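Local coordinates for protein aspartate semialdehyde dehydrogenase (Francisella tularensis subsp. tularensis, PDB 4WOJ) that probably catalyses the NADPH-dependent reductive dephosphorylation of L-aspartyl-4-phosphate to L-aspartate-semialdehyde, feeding lysine, methionine and threonine biosynthesis, at residues K335-L338 with F344-F347. Residues are numbered along the deposited sequence; the frame is centred on the assembly and turned at random.
Sequences KSSL and FHCF
Lys-335 and His-345 pair through their backbones in the antiparallel beta hairpin of strands 329-336 and 343-351, part of the mixed sheet of the dimerisation domain. As a hydrogen-bonded pair they exchange two bonds: Lys-335 N reaches His-345 O at 2.9 Å, and His-345 N reaches Lys-335 O at 2.8 Å. One step nearer the turn, Ser-336 and Phe-344 form a non-hydrogen-bonded pair whose side chains diverge; the small serine sits at the exposed margin, whereas the Phe-344 ring leads away to Ile-293 and Ile-297 of helix 290-298.

Past the strand end at Ser-336, a side-chain hydrogen bond takes over. With chi1 of -175° setting it anti to the backbone N, Ser-337 OG approaches the imidazole obliquely and hydrogen-bonds His-345 NE2, at a doubtfully short 2.5 Å. Ser-336 O lies in the ring plane, at its edge near His-345 CD2. The same OG bonds Leu-339 N, while His-345 ND1 bonds Thr-281 OG1 on strand 275-284; two hydrogen-bonded nitrogens restrict how the ring can turn. Histidine suits this buried place because its two ring nitrogens can each take a hydrogen-bonding partner.

Nonpolar contact comes from the lysine's methylenes, with Lys-335 CE 4.0 Å from His-345 CD2. Lys-335 NZ hydrogen-bonds Gly-265 O and forms a salt bridge with Glu-244, both of the second subunit. The chemistry implies a hairpin end braced by imidazole and hydroxyl, its buried lysine charge probably balanced by Glu-244 across the dimer interface.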
loop_
_atom_site.group_PDB
_atom_site.type_symbol
_atom_site.label_atom_id
_atom_site.label_comp_id
_atom_site.label_asym_id
_atom_site.label_seq_id
_atom_site.Cartn_x
_atom_site.Cartn_y
_atom_site.Cartn_z
ATOM N N LYS B 335 -11.205 -11.847 7.249
ATOM C CA LYS B 335 -11.982 -11.544 8.424
ATOM C C LYS B 335 -13.292 -10.909 8.042
ATOM O O LYS B 335 -13.472 -10.386 6.939
ATOM C CB LYS B 335 -11.184 -10.633 9.328
ATOM C CG LYS B 335 -10.947 -9.263 8.756
ATOM C CD LYS B 335 -10.167 -8.381 9.709
ATOM C CE LYS B 335 -10.351 -6.907 9.359
ATOM N NZ LYS B 335 -9.094 -6.129 9.559
ATOM N N SER B 336 -14.217 -10.976 8.964
ATOM C CA SER B 336 -15.521 -10.321 8.819
ATOM C C SER B 336 -15.315 -8.856 9.095
ATOM O O SER B 336 -14.289 -8.444 9.599
ATOM C CB SER B 336 -16.499 -10.892 9.828
ATOM O OG SER B 336 -15.970 -10.650 11.108
ATOM N N SER B 337 -16.298 -8.074 8.745
ATOM C CA SER B 337 -16.205 -6.628 8.678
ATOM C C SER B 337 -17.300 -5.989 9.558
ATOM O O SER B 337 -18.368 -6.527 9.695
ATOM C CB SER B 337 -16.442 -6.194 7.223
ATOM O OG SER B 337 -16.263 -4.795 7.048
ATOM N N LEU B 338 -16.965 -4.841 10.126
ATOM C CA LEU B 338 -17.843 -3.989 10.867
ATOM C C LEU B 338 -18.768 -3.165 9.985
ATOM O O LEU B 338 -19.670 -2.516 10.462
ATOM C CB LEU B 338 -16.995 -3.008 11.662
ATOM C CG LEU B 338 -16.161 -3.634 12.761
ATOM C CD1 LEU B 338 -15.235 -2.570 13.391
ATOM C CD2 LEU B 338 -17.052 -4.297 13.799
ATOM N N PHE B 344 -16.772 -8.916 3.792
ATOM C CA PHE B 344 -15.521 -9.407 4.439
ATOM C C PHE B 344 -14.309 -8.719 3.866
ATOM O O PHE B 344 -14.365 -8.119 2.809
ATOM C CB PHE B 344 -15.362 -10.929 4.360
ATOM C CG PHE B 344 -14.828 -11.433 3.049
ATOM C CD1 PHE B 344 -15.689 -11.723 2.005
ATOM C CD2 PHE B 344 -13.478 -11.751 2.903
ATOM C CE1 PHE B 344 -15.222 -12.222 0.808
ATOM C CE2 PHE B 344 -13.006 -12.233 1.706
ATOM C CZ PHE B 344 -13.870 -12.459 0.648
ATOM N N HIS B 345 -13.227 -8.780 4.624
ATOM C CA HIS B 345 -11.912 -8.261 4.201
ATOM C C HIS B 345 -10.909 -9.373 4.080
ATOM O O HIS B 345 -10.984 -10.363 4.808
ATOM C CB HIS B 345 -11.364 -7.307 5.249
ATOM C CG HIS B 345 -12.327 -6.232 5.650
ATOM N ND1 HIS B 345 -12.486 -5.063 4.935
ATOM C CD2 HIS B 345 -13.177 -6.145 6.701
ATOM C CE1 HIS B 345 -13.380 -4.302 5.530
ATOM N NE2 HIS B 345 -13.802 -4.930 6.611
ATOM N N CYS B 346 -9.940 -9.189 3.186
ATOM C CA CYS B 346 -8.802 -10.060 3.075
ATOM C C CYS B 346 -7.740 -9.277 2.373
ATOM O O CYS B 346 -8.009 -8.183 1.934
ATOM C CB CYS B 346 -9.108 -11.338 2.299
ATOM S SG CYS B 346 -9.743 -11.109 0.640
ATOM N N PHE B 347 -6.528 -9.835 2.355
ATOM C CA PHE B 347 -5.338 -9.263 1.707
ATOM C C PHE B 347 -4.685 -10.366 0.903
ATOM O O PHE B 347 -4.484 -11.435 1.416
ATOM C CB PHE B 347 -4.328 -8.763 2.754
ATOM C CG PHE B 347 -3.236 -7.884 2.209
ATOM C CD1 PHE B 347 -3.436 -6.545 2.003
ATOM C CD2 PHE B 347 -1.941 -8.401 1.972
ATOM C CE1 PHE B 347 -2.412 -5.740 1.526
ATOM C CE2 PHE B 347 -0.919 -7.607 1.501
ATOM C CZ PHE B 347 -1.153 -6.265 1.270
#